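Local coordinates for pentatricopeptide repeat-containing protein 10, chloroplastic (Zea mays, PDB 4M59) that binds two specific intergenic RNA elements in chloroplast transcripts and stabilises the mRNAs by blocking exonucleases from either end, at residues A55-L59 with A72-V76; H86-C90 with V112-R118; V298-L302 with M326-R332; M367-T372 with A396-S402; F531-L535 with V550-I554. The protein carries 4 engineered substitutions. All coordinates share one frame; numbering follows the deposited sequence.

Interaction 1: A55-L59 with A72-V76; sequences ALALL and ALEMV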
# COMPACT_ATOMS: atom_id res chain seq x y z
N ALA A 55 24.26 12.42 -28.53
CA ALA A 55 25.52 13.10 -28.31
C ALA A 55 26.49 12.18 -27.61
O ALA A 55 27.69 12.38 -27.66
CB ALA A 55 25.30 14.33 -27.51
N LEU A 56 25.96 11.17 -26.96
CA LEU A 56 26.79 10.20 -26.28
C LEU A 56 27.33 9.20 -27.27
O LEU A 56 28.49 8.85 -27.25
CB LEU A 56 25.96 9.48 -25.23
CG LEU A 56 26.59 9.17 -23.88
CD1 LEU A 56 25.72 8.20 -23.16
CD2 LEU A 56 27.95 8.58 -24.04
N ALA A 57 26.46 8.74 -28.16
CA ALA A 57 26.83 7.73 -29.11
C ALA A 57 27.91 8.22 -30.04
O ALA A 57 28.76 7.46 -30.48
CB ALA A 57 25.63 7.32 -29.90
N LEU A 58 27.86 9.51 -30.36
CA LEU A 58 28.86 10.12 -31.23
C LEU A 58 30.19 10.21 -30.50
O LEU A 58 31.24 9.92 -31.06
CB LEU A 58 28.40 11.51 -31.68
CG LEU A 58 29.26 12.21 -32.73
CD1 LEU A 58 29.49 11.31 -33.93
CD2 LEU A 58 28.62 13.52 -33.15
N LEU A 59 30.12 10.61 -29.23
CA LEU A 59 31.28 10.70 -28.39
C LEU A 59 32.02 9.40 -28.39
O LEU A 59 33.22 9.34 -28.60
CB LEU A 59 30.83 10.99 -26.98
CG LEU A 59 31.48 12.14 -26.24
CD1 LEU A 59 31.39 11.84 -24.79
CD2 LEU A 59 32.91 12.32 -26.64
N ALA A 72 35.07 17.90 -25.51
CA ALA A 72 33.85 17.28 -25.95
C ALA A 72 33.21 16.47 -24.84
O ALA A 72 32.02 16.56 -24.61
CB ALA A 72 34.14 16.39 -27.11
N LEU A 73 34.02 15.67 -24.16
CA LEU A 73 33.53 14.85 -23.08
C LEU A 73 32.92 15.71 -22.01
O LEU A 73 31.86 15.41 -21.50
CB LEU A 73 34.68 14.03 -22.49
CG LEU A 73 34.33 13.15 -21.29
CD1 LEU A 73 33.39 12.04 -21.69
CD2 LEU A 73 35.57 12.59 -20.68
N GLU A 74 33.61 16.79 -21.68
CA GLU A 74 33.13 17.71 -20.69
C GLU A 74 31.77 18.26 -21.06
O GLU A 74 30.99 18.60 -20.21
CB GLU A 74 34.12 18.86 -20.54
CG GLU A 74 35.45 18.45 -19.96
CD GLU A 74 36.47 19.55 -20.03
OE1 GLU A 74 36.10 20.66 -20.43
OE2 GLU A 74 37.64 19.30 -19.70
N MET A 75 31.52 18.35 -22.36
CA MET A 75 30.29 18.94 -22.87
C MET A 75 29.11 17.98 -22.74
O MET A 75 27.97 18.40 -22.57
CB MET A 75 30.46 19.36 -24.32
CG MET A 75 30.09 20.81 -24.59
SD MET A 75 28.41 20.99 -25.23
CE MET A 75 28.28 22.77 -25.30
N VAL A 76 29.40 16.69 -22.84
CA VAL A 76 28.37 15.68 -22.76
C VAL A 76 28.01 15.42 -21.31
O VAL A 76 26.87 15.21 -20.97
CB VAL A 76 28.82 14.41 -23.46
CG1 VAL A 76 27.91 13.28 -23.14
CG2 VAL A 76 28.85 14.62 -24.93
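Helical segments 55-59 and 72-76 run nearly antiparallel, with N-to-C directions 157° apart and axes 10.4 Å apart at their closest. The CA atoms of Leu56 and Val76 are the nearest pair across the contact, 6.7 Å apart. The contact between the segments is built from aliphatic side chains and contains no hydrogen bond. Leu59 and Val76 carry most of it. They reach toward each other tip to tip, with CD1 of Leu59 3.8 Å from CG2 of Val76. The CG1 methyl of Val76 is anti to the backbone N (chi1 168°). CG2 of Val76, on the other branch, meets Leu59 and lies 3.7 Å from the backbone O of Ala55. CG1 of Val76 also borders Leu59 and approaches CG of Leu56 more loosely, at 4.4 Å. Leu59 has two further partners. CD1 of Leu59 touches CD1 of Leu73 at 3.7 Å, and these two side chains cross at about a right angle. The other methyl of Leu59, CD2, comes to 4.3 Å from CB of Ala72. Leu59 therefore spans a full turn of the facing helix, from Ala72 to Val76. All the residues that touch are buried except Leu56, which is partly exposed. Segment 72-76 belongs to the predicted first PPR repeat. Helix 39-47 packs on both segments, through Leu42 on Leu58 and Leu43 on Val76. Leu92 of helix 86-95 packs against Leu56 and Leu73.

Interaction 2: H86-C90 with V112-R118; sequences HDAVC and VLHALSR. With nucleotides of chain D.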
# COMPACT_ATOMS: atom_id res chain seq x y z
N HIS A 86 23.31 9.72 -14.30
CA HIS A 86 24.51 9.36 -13.58
C HIS A 86 25.15 8.07 -14.04
O HIS A 86 26.36 7.95 -14.00
CB HIS A 86 24.20 9.31 -12.09
CG HIS A 86 23.41 10.47 -11.60
ND1 HIS A 86 23.92 11.74 -11.51
CD2 HIS A 86 22.13 10.55 -11.17
CE1 HIS A 86 23.00 12.56 -11.04
NE2 HIS A 86 21.90 11.86 -10.83
N ASP A 87 24.37 7.10 -14.46
CA ASP A 87 24.94 5.81 -14.84
C ASP A 87 25.75 5.97 -16.08
O ASP A 87 26.73 5.27 -16.29
CB ASP A 87 23.85 4.78 -15.08
CG ASP A 87 24.39 3.47 -15.61
OD1 ASP A 87 24.98 2.71 -14.83
OD2 ASP A 87 24.23 3.21 -16.81
N ALA A 88 25.34 6.91 -16.90
CA ALA A 88 25.94 7.08 -18.20
C ALA A 88 27.30 7.71 -18.05
O ALA A 88 28.18 7.49 -18.86
CB ALA A 88 25.06 7.94 -19.03
N VAL A 89 27.47 8.50 -17.00
CA VAL A 89 28.73 9.15 -16.73
C VAL A 89 29.71 8.19 -16.09
O VAL A 89 30.90 8.28 -16.30
CB VAL A 89 28.53 10.37 -15.83
CG1 VAL A 89 29.80 11.14 -15.71
CG2 VAL A 89 27.45 11.25 -16.37
N CYS A 90 29.20 7.25 -15.31
CA CYS A 90 30.05 6.25 -14.71
C CYS A 90 30.50 5.30 -15.78
O CYS A 90 31.40 4.52 -15.59
CB CYS A 90 29.32 5.49 -13.61
SG CYS A 90 28.88 6.45 -12.19
N VAL A 112 31.38 13.74 -12.13
CA VAL A 112 31.60 12.31 -12.17
C VAL A 112 31.66 11.76 -10.77
O VAL A 112 31.16 10.69 -10.49
CB VAL A 112 32.91 12.02 -12.89
CG1 VAL A 112 33.23 10.56 -12.84
CG2 VAL A 112 32.81 12.49 -14.30
N LEU A 113 32.30 12.51 -9.90
CA LEU A 113 32.43 12.13 -8.51
C LEU A 113 31.07 11.96 -7.90
O LEU A 113 30.83 11.03 -7.16
CB LEU A 113 33.17 13.22 -7.76
CG LEU A 113 34.68 13.11 -7.77
CD1 LEU A 113 35.26 14.28 -7.07
CD2 LEU A 113 35.06 11.87 -7.06
N HIS A 114 30.18 12.87 -8.22
CA HIS A 114 28.85 12.80 -7.69
C HIS A 114 28.15 11.62 -8.28
O HIS A 114 27.33 11.00 -7.64
CB HIS A 114 28.09 14.06 -8.02
CG HIS A 114 26.65 13.99 -7.66
ND1 HIS A 114 25.65 14.21 -8.57
CD2 HIS A 114 26.04 13.72 -6.48
CE1 HIS A 114 24.48 14.08 -7.97
NE2 HIS A 114 24.69 13.78 -6.71
N ALA A 115 28.49 11.31 -9.52
CA ALA A 115 27.89 10.18 -10.20
C ALA A 115 28.37 8.88 -9.60
O ALA A 115 27.63 7.91 -9.53
CB ALA A 115 28.22 10.23 -11.66
N LEU A 116 29.61 8.87 -9.15
CA LEU A 116 30.16 7.70 -8.50
C LEU A 116 29.62 7.57 -7.11
O LEU A 116 29.59 6.49 -6.55
CB LEU A 116 31.67 7.81 -8.43
CG LEU A 116 32.42 7.68 -9.74
CD1 LEU A 116 33.87 7.86 -9.47
CD2 LEU A 116 32.16 6.32 -10.25
N SER A 117 29.20 8.68 -6.55
CA SER A 117 28.70 8.70 -5.20
C SER A 117 27.29 8.17 -5.18
O SER A 117 26.85 7.59 -4.21
CB SER A 117 28.74 10.12 -4.66
OG SER A 117 28.49 10.16 -3.27
N ARG A 118 26.57 8.41 -6.27
CA ARG A 118 25.16 8.04 -6.36
C ARG A 118 24.98 6.57 -6.71
O ARG A 118 23.85 6.11 -6.90
CB ARG A 118 24.46 8.91 -7.40
CG ARG A 118 23.90 10.20 -6.85
CD ARG A 118 22.46 10.41 -7.27
NE ARG A 118 21.60 10.73 -6.13
CZ ARG A 118 20.49 10.07 -5.83
NH1 ARG A 118 19.76 10.42 -4.78
NH2 ARG A 118 20.10 9.05 -6.58
P U D 2 23.58 18.57 -8.39
OP1 U D 2 22.64 17.42 -8.32
OP2 U D 2 23.03 19.95 -8.45
O5' U D 2 24.56 18.47 -7.15
C5' U D 2 25.36 17.32 -6.93
C4' U D 2 26.03 17.37 -5.58
O4' U D 2 26.88 18.54 -5.50
C3' U D 2 25.09 17.51 -4.39
O3' U D 2 24.53 16.26 -4.00
C2' U D 2 25.98 18.15 -3.33
O2' U D 2 26.79 17.18 -2.69
C1' U D 2 26.87 19.05 -4.18
N1 U D 2 26.40 20.46 -4.23
C2 U D 2 26.97 21.38 -3.37
O2 U D 2 27.84 21.09 -2.56
N3 U D 2 26.49 22.66 -3.47
C4 U D 2 25.52 23.11 -4.34
O4 U D 2 25.19 24.30 -4.32
C5 U D 2 24.98 22.11 -5.20
C6 U D 2 25.43 20.85 -5.13
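His86 projects from helix 86-95 onto helix 106-117, and its atoms can be followed outward. CB of His86 rests 4.1 Å from CB of Ala115. CG is anti to the carbonyl carbon (chi1 -46°), and the ring reaches across the facing helix, toward His114 and Arg118. CD2 and NE2 lie under the side chain of Arg118. CD of Arg118 sits over one face of the His86 ring in a CH-pi contact, 4.1 Å from the centroid and offset toward the rim. CE1 of His86, at the far end, meets CE1 of His114 at 3.7 Å. The two imidazole planes are almost perpendicular, at 88°, but the approach is oblique. The His114 ring receives the RNA: C5' of U2 of chain D stands 3.4 Å above its plane, over the ring centre. With an alanine in place of His114, the U2 sugar would probably lose the flat surface it lies on, and His86 would lose a neighbour that limits its movement. Deeper in, CG1 of Val89 touches CG2 of Val112 at 3.6 Å. SG of Cys90 comes to 3.3 Å from the backbone O of Ala115 and 3.8 Å from CD2 of Leu116. Asp87, the residue after His86, points away and hydrogen-bonds Ser402 and Thr404 of the second subunit. The short helical segments are inclined at 110°, and they fall in the predicted repeats PPR 1 and PPR 2. The contact is thus a junction between successive repeats of the PPR superhelix, here with His114 packed under the U2 sugar.

Interaction 3: V298-L302 with M326-R332; sequences VDEAL and MLGKKSR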
# COMPACT_ATOMS: atom_id res chain seq x y z
N VAL A 298 -1.04 8.71 15.54
CA VAL A 298 -2.19 9.59 15.38
C VAL A 298 -2.81 10.05 16.68
O VAL A 298 -3.50 11.06 16.72
CB VAL A 298 -3.26 8.88 14.59
CG1 VAL A 298 -2.87 8.81 13.14
CG2 VAL A 298 -3.42 7.50 15.13
N ASP A 299 -2.57 9.32 17.75
CA ASP A 299 -3.13 9.70 19.02
C ASP A 299 -2.42 10.95 19.48
O ASP A 299 -2.97 11.75 20.22
CB ASP A 299 -2.96 8.59 20.02
CG ASP A 299 -3.19 7.23 19.40
OD1 ASP A 299 -2.34 6.81 18.59
OD2 ASP A 299 -4.21 6.58 19.72
N GLU A 300 -1.19 11.14 19.01
CA GLU A 300 -0.43 12.33 19.32
C GLU A 300 -0.99 13.53 18.60
O GLU A 300 -1.17 14.59 19.19
CB GLU A 300 1.05 12.16 18.96
CG GLU A 300 1.84 11.23 19.87
CD GLU A 300 3.31 11.56 19.89
OE1 GLU A 300 4.14 10.64 20.08
OE2 GLU A 300 3.66 12.74 19.72
N ALA A 301 -1.24 13.37 17.31
CA ALA A 301 -1.70 14.49 16.52
C ALA A 301 -2.99 14.99 17.09
O ALA A 301 -3.26 16.18 17.10
CB ALA A 301 -1.89 14.06 15.11
N LEU A 302 -3.80 14.06 17.58
CA LEU A 302 -5.06 14.40 18.23
C LEU A 302 -4.76 15.30 19.42
O LEU A 302 -5.38 16.35 19.60
CB LEU A 302 -5.77 13.14 18.71
CG LEU A 302 -7.05 12.74 17.98
CD1 LEU A 302 -7.07 13.28 16.56
CD2 LEU A 302 -7.22 11.22 17.99
N MET A 326 -7.33 11.27 8.71
CA MET A 326 -6.39 10.50 9.50
C MET A 326 -7.14 9.44 10.27
O MET A 326 -6.73 8.28 10.32
CB MET A 326 -5.66 11.41 10.49
CG MET A 326 -4.54 12.24 9.89
SD MET A 326 -3.70 13.21 11.15
CE MET A 326 -3.81 12.10 12.55
N LEU A 327 -8.25 9.84 10.88
CA LEU A 327 -9.04 8.91 11.66
C LEU A 327 -9.72 7.91 10.76
O LEU A 327 -10.09 6.84 11.20
CB LEU A 327 -10.10 9.68 12.42
CG LEU A 327 -9.59 10.74 13.36
CD1 LEU A 327 -10.74 11.51 13.90
CD2 LEU A 327 -8.85 10.08 14.46
N GLY A 328 -9.87 8.28 9.50
CA GLY A 328 -10.59 7.45 8.57
C GLY A 328 -9.89 6.14 8.38
O GLY A 328 -10.48 5.08 8.51
N LYS A 329 -8.61 6.25 8.15
CA LYS A 329 -7.81 5.11 7.86
C LYS A 329 -7.71 4.20 9.01
O LYS A 329 -7.31 3.08 8.88
CB LYS A 329 -6.44 5.56 7.48
CG LYS A 329 -6.40 6.18 6.16
CD LYS A 329 -5.50 7.37 6.16
CE LYS A 329 -5.34 7.89 4.77
NZ LYS A 329 -6.52 7.65 3.91
N LYS A 330 -8.05 4.71 10.19
CA LYS A 330 -8.06 3.91 11.41
C LYS A 330 -9.49 3.53 11.72
O LYS A 330 -9.77 2.75 12.63
CB LYS A 330 -7.45 4.69 12.57
CG LYS A 330 -5.99 4.36 12.84
CD LYS A 330 -5.21 4.17 11.55
CE LYS A 330 -4.01 3.27 11.76
NZ LYS A 330 -2.84 4.01 12.29
N SER A 331 -10.40 4.10 10.93
CA SER A 331 -11.82 3.82 11.07
C SER A 331 -12.28 4.05 12.48
O SER A 331 -13.03 3.26 13.02
CB SER A 331 -12.12 2.39 10.67
OG SER A 331 -11.66 1.51 11.67
N ARG A 332 -11.84 5.14 13.08
CA ARG A 332 -12.21 5.42 14.45
C ARG A 332 -13.56 6.11 14.46
O ARG A 332 -13.65 7.30 14.70
CB ARG A 332 -11.13 6.25 15.14
CG ARG A 332 -9.96 5.41 15.64
CD ARG A 332 -8.63 6.14 15.59
NE ARG A 332 -8.34 6.90 16.80
CZ ARG A 332 -7.40 6.57 17.69
NH1 ARG A 332 -7.21 7.32 18.76
NH2 ARG A 332 -6.66 5.49 17.50
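The guanidinium of Arg332 meets the carboxylate of Asp299 with the two planes turned 74° to each other. OD2 of Asp299 lies at the guanidinium edge, 3.2 Å from NH1 of Arg332 and tilted from its plane by 20°. The donor in turn reaches OD2 from above the carboxylate plane, 52° out of it. NH2 of Arg332 adds a weak bond to OD2 of Asp299 at 3.5 Å, so the salt bridge grips a single carboxylate atom. CD2 of Leu302 comes obliquely to the guanidinium, 4.0 Å from NH1 of Arg332. CD2 of Leu302 also meets CD2 of Leu327 at 4.1 Å. Alongside runs a purely apolar contact. Met326 bends at its last torsion and brings CE to 3.5 Å from CG1 of Val298 and 3.8 Å from CB of Ala301. Arg332 is placed by the end of helix 317-328. Ser331 has positive phi in a Schellman motif, and Arg332 N bonds back to Leu327 O at 3.1 Å. Arg332 is also the N-cap residue of helix 333-346. A leucine in place of Arg332 would probably leave the Asp299 carboxylate without its charged mate. The segments fall in the predicted repeats PPR 7 and PPR 8. The chemistry is that of an apolar centre around Met326, with one ion pair at its more exposed border in which two Arg332 nitrogens share one oxygen.

Interaction 4: M367-T372 with A396-S402; sequences MEDYVT and AYGRCGS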
# COMPACT_ATOMS: atom_id res chain seq x y z
N MET A 367 -19.61 -0.69 10.94
CA MET A 367 -19.49 0.41 9.99
C MET A 367 -20.84 0.83 9.43
O MET A 367 -21.05 1.99 9.10
CB MET A 367 -18.55 0.02 8.85
CG MET A 367 -18.62 0.94 7.65
SD MET A 367 -17.37 0.58 6.40
CE MET A 367 -17.87 1.69 5.09
N GLU A 368 -21.75 -0.13 9.33
CA GLU A 368 -23.08 0.13 8.77
C GLU A 368 -23.84 1.18 9.56
O GLU A 368 -24.52 2.03 8.99
CB GLU A 368 -23.89 -1.16 8.69
CG GLU A 368 -25.36 -0.94 8.38
CD GLU A 368 -26.16 -2.22 8.42
OE1 GLU A 368 -27.40 -2.15 8.29
OE2 GLU A 368 -25.55 -3.30 8.57
N ASP A 369 -23.73 1.13 10.89
CA ASP A 369 -24.43 2.06 11.74
C ASP A 369 -23.78 3.40 11.67
O ASP A 369 -24.43 4.42 11.80
CB ASP A 369 -24.42 1.55 13.16
CG ASP A 369 -25.32 2.33 14.05
OD1 ASP A 369 -26.41 2.68 13.60
OD2 ASP A 369 -24.93 2.61 15.19
N TYR A 370 -22.48 3.39 11.46
CA TYR A 370 -21.72 4.61 11.33
C TYR A 370 -22.21 5.38 10.13
O TYR A 370 -22.59 6.52 10.23
CB TYR A 370 -20.25 4.28 11.20
CG TYR A 370 -19.37 5.39 10.69
CD1 TYR A 370 -18.89 6.37 11.51
CD2 TYR A 370 -18.98 5.41 9.37
CE1 TYR A 370 -18.08 7.35 11.04
CE2 TYR A 370 -18.17 6.38 8.90
CZ TYR A 370 -17.72 7.34 9.73
OH TYR A 370 -16.91 8.30 9.21
N VAL A 371 -22.22 4.71 8.99
CA VAL A 371 -22.67 5.32 7.75
C VAL A 371 -24.08 5.83 7.87
O VAL A 371 -24.42 6.86 7.34
CB VAL A 371 -22.61 4.30 6.63
CG1 VAL A 371 -23.00 4.95 5.33
CG2 VAL A 371 -21.23 3.75 6.52
N THR A 372 -24.91 5.10 8.60
CA THR A 372 -26.26 5.54 8.82
C THR A 372 -26.23 6.78 9.67
O THR A 372 -27.01 7.69 9.47
CB THR A 372 -27.06 4.46 9.52
OG1 THR A 372 -26.99 3.25 8.76
CG2 THR A 372 -28.49 4.87 9.61
N ALA A 396 -20.33 2.73 0.34
CA ALA A 396 -20.03 2.46 1.74
C ALA A 396 -20.95 1.40 2.32
O ALA A 396 -20.49 0.48 2.97
CB ALA A 396 -20.11 3.72 2.55
N TYR A 397 -22.25 1.56 2.09
CA TYR A 397 -23.23 0.57 2.54
C TYR A 397 -22.95 -0.76 1.86
O TYR A 397 -23.27 -1.82 2.40
CB TYR A 397 -24.65 1.04 2.22
CG TYR A 397 -25.33 1.76 3.37
CD1 TYR A 397 -24.99 1.48 4.68
CD2 TYR A 397 -26.30 2.72 3.13
CE1 TYR A 397 -25.61 2.14 5.73
CE2 TYR A 397 -26.92 3.38 4.17
CZ TYR A 397 -26.57 3.09 5.47
OH TYR A 397 -27.19 3.74 6.51
N GLY A 398 -22.35 -0.70 0.68
CA GLY A 398 -21.97 -1.88 -0.05
C GLY A 398 -20.66 -2.44 0.42
O GLY A 398 -20.37 -3.61 0.26
N ARG A 399 -19.86 -1.58 1.01
CA ARG A 399 -18.54 -1.95 1.48
C ARG A 399 -18.60 -2.65 2.83
O ARG A 399 -17.78 -3.50 3.12
CB ARG A 399 -17.68 -0.71 1.56
CG ARG A 399 -16.22 -0.96 1.76
CD ARG A 399 -15.41 0.01 0.94
NE ARG A 399 -15.97 1.35 0.97
CZ ARG A 399 -15.67 2.25 1.89
NH1 ARG A 399 -14.84 1.94 2.87
NH2 ARG A 399 -16.22 3.45 1.84
N CYS A 400 -19.57 -2.29 3.64
CA CYS A 400 -19.77 -2.95 4.90
C CYS A 400 -20.64 -4.15 4.71
O CYS A 400 -20.63 -5.07 5.49
CB CYS A 400 -20.39 -1.99 5.91
SG CYS A 400 -21.73 -1.05 5.41
N GLY A 401 -21.43 -4.16 3.67
CA GLY A 401 -22.20 -5.32 3.33
C GLY A 401 -23.66 -5.15 3.62
O GLY A 401 -24.40 -6.11 3.66
N SER A 402 -24.09 -3.92 3.83
CA SER A 402 -25.49 -3.68 4.07
C SER A 402 -26.23 -3.71 2.77
O SER A 402 -26.63 -2.68 2.28
CB SER A 402 -25.73 -2.36 4.74
OG SER A 402 -27.11 -2.19 4.98
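Tyr397 reaches across to helix 367-380, with Val371 over one ring face and polar atoms at its edge. The side chains of Val371 and Tyr397 slide past each other in opposite directions. CG1 of Val371 stands 4.0 Å from the Tyr397 ring centroid, 15° off the normal, in a CH-pi contact. Glu368 O and Thr372 OG1 lie in the ring plane at the edge. The side chains of Thr372 and Tyr397 cross at about a right angle. Thr372 OG1 and Tyr397 OH are modelled 2.3 Å apart, a hydrogen bond of doubtful length in which either could be the donor. Met367 is extended, with CG anti to the backbone N (chi1 166°). CG of Met367 passes 3.8 Å from CB of Cys400, and CE of Met367 lies over one face of the Arg399 guanidinium. That group is held by a hydrogen bond from NH1 to the backbone O of Val361. Glu368 lays its chain beside Ser402, with CD of Glu368 3.7 Å from CB of Ser402. The Ser402 hydroxyl is hydrogen-bonded to Asn405. The segments, at 167°, join the predicted repeats PPR 9 and PPR 10. Phe333 of helix 333-346 packs on Met367, Asn405 of helix 403-413 on Tyr397, and Ala119 of the second subunit on Glu368.

Interaction 5: F531-L535 with V550-I554; sequences FNSML and VFDSI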
# COMPACT_ATOMS: atom_id res chain seq x y z
N PHE A 531 -0.09 -19.69 -5.87
CA PHE A 531 0.72 -20.87 -5.69
C PHE A 531 0.07 -21.82 -4.71
O PHE A 531 -0.20 -22.96 -5.05
CB PHE A 531 2.09 -20.47 -5.14
CG PHE A 531 3.00 -19.83 -6.15
CD1 PHE A 531 3.60 -20.57 -7.13
CD2 PHE A 531 3.29 -18.49 -6.07
CE1 PHE A 531 4.45 -19.99 -8.04
CE2 PHE A 531 4.14 -17.91 -6.98
CZ PHE A 531 4.72 -18.66 -7.95
N ASN A 532 -0.19 -21.34 -3.51
CA ASN A 532 -0.75 -22.14 -2.43
C ASN A 532 -2.05 -22.84 -2.79
O ASN A 532 -2.22 -24.01 -2.52
CB ASN A 532 -1.01 -21.26 -1.22
CG ASN A 532 0.19 -21.09 -0.37
OD1 ASN A 532 1.17 -21.83 -0.51
ND2 ASN A 532 0.14 -20.15 0.53
N SER A 533 -2.96 -22.09 -3.38
CA SER A 533 -4.22 -22.63 -3.81
C SER A 533 -3.97 -23.79 -4.73
O SER A 533 -4.62 -24.82 -4.63
CB SER A 533 -4.97 -21.59 -4.59
OG SER A 533 -4.80 -21.85 -5.96
N MET A 534 -3.02 -23.64 -5.63
CA MET A 534 -2.69 -24.72 -6.53
C MET A 534 -2.12 -25.87 -5.75
O MET A 534 -2.28 -27.02 -6.12
CB MET A 534 -1.69 -24.27 -7.59
CG MET A 534 -2.22 -23.18 -8.46
SD MET A 534 -3.69 -23.64 -9.35
CE MET A 534 -2.98 -24.73 -10.56
N LEU A 535 -1.47 -25.56 -4.64
CA LEU A 535 -0.85 -26.61 -3.87
C LEU A 535 -1.89 -27.39 -3.11
O LEU A 535 -1.76 -28.59 -2.94
CB LEU A 535 0.15 -26.02 -2.90
CG LEU A 535 0.94 -27.05 -2.12
CD1 LEU A 535 1.69 -27.87 -3.10
CD2 LEU A 535 1.87 -26.37 -1.18
N VAL A 550 4.92 -27.45 -7.65
CA VAL A 550 4.44 -26.13 -7.32
C VAL A 550 5.21 -25.55 -6.15
O VAL A 550 5.61 -24.42 -6.17
CB VAL A 550 2.96 -26.16 -6.99
CG1 VAL A 550 2.49 -24.82 -6.54
CG2 VAL A 550 2.20 -26.56 -8.18
N PHE A 551 5.43 -26.37 -5.15
CA PHE A 551 6.15 -25.98 -3.96
C PHE A 551 7.55 -25.48 -4.28
O PHE A 551 7.98 -24.44 -3.78
CB PHE A 551 6.25 -27.16 -3.00
CG PHE A 551 6.95 -26.86 -1.72
CD1 PHE A 551 6.28 -26.27 -0.68
CD2 PHE A 551 8.26 -27.19 -1.55
CE1 PHE A 551 6.92 -26.00 0.49
CE2 PHE A 551 8.90 -26.93 -0.37
CZ PHE A 551 8.23 -26.33 0.64
N ASP A 552 8.27 -26.22 -5.10
CA ASP A 552 9.61 -25.81 -5.46
C ASP A 552 9.53 -24.58 -6.31
O ASP A 552 10.32 -23.66 -6.16
CB ASP A 552 10.31 -26.93 -6.22
CG ASP A 552 10.38 -28.21 -5.42
OD1 ASP A 552 10.10 -28.17 -4.21
OD2 ASP A 552 10.73 -29.26 -6.01
N SER A 553 8.54 -24.55 -7.18
CA SER A 553 8.37 -23.41 -8.05
C SER A 553 7.99 -22.19 -7.26
O SER A 553 8.05 -21.08 -7.77
CB SER A 553 7.31 -23.69 -9.09
OG SER A 553 7.91 -24.23 -10.26
N ILE A 554 7.56 -22.38 -6.02
CA ILE A 554 7.35 -21.26 -5.13
C ILE A 554 8.74 -20.82 -4.73
O ILE A 554 9.05 -19.64 -4.71
CB ILE A 554 6.60 -21.68 -3.86
CG1 ILE A 554 5.13 -21.92 -4.16
CG2 ILE A 554 6.71 -20.63 -2.78
CD1 ILE A 554 4.35 -22.38 -2.98
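Phe531 overlaps Ile554, the two side chains sliding past each other in opposite directions. CG1 of Ile554 lies 3.5 Å from CB of Phe531 and 3.6 Å from its ring carbon CD1. CA of Ile554 is over one ring face, toward the rim. The phenyl is brought there by CG anti to the carbonyl carbon (chi1 -74°). Val550 comes from another direction: its CG1 sits at the ring edge, near the plane, and 3.6 Å from the backbone O of Phe531. CG1 of Val550 also meets CB of Met534 at 4.3 Å. One turn along, Leu535 splits its two methyls. CD1 of Leu535 is 4.4 Å from CB of Val550, while CD2 of Leu535 lies at the edge of the Phe551 ring, 4.4 Å from CD1 of Phe551. CD1 of Ile554 reaches OD1 of Asn532 at 4.1 Å. Asn532 turns its ND2 to Asp562 in a hydrogen bond and packs on an adenine base of the RNA. No hydrogen bond joins the segments. They run antiparallel at 163° within one predicted repeat, PPR 14, and form its hairpin of two helices. Helix 509-519 packs on Met534 through Met512 and Phe516, while helix 563-575 meets Leu535, Phe551 and Ile554 through Thr565.

The five contacts follow one another along the chain, and none nests in or crosses another. Near the N terminus, interaction 1 closes a short helix-to-helix connection. Interaction 2 follows and spans a longer loop. These two touch, with CD1 of Leu56 4.2 Å from CB of Ala88. Interactions 3 and 4 each span 23 residues and, like interaction 2, join successive predicted repeats. The nearest atoms of interactions 3 and 4 are about 6 Å apart. Interaction 5 closes a 14-residue connection inside one predicted repeat, about 23 Å from interaction 4 at the nearest atoms. Interactions 2 and 4 lie on opposite sides of the chain's centre, yet both touch the second subunit, where Asp87 meets Ser402 of the other copy.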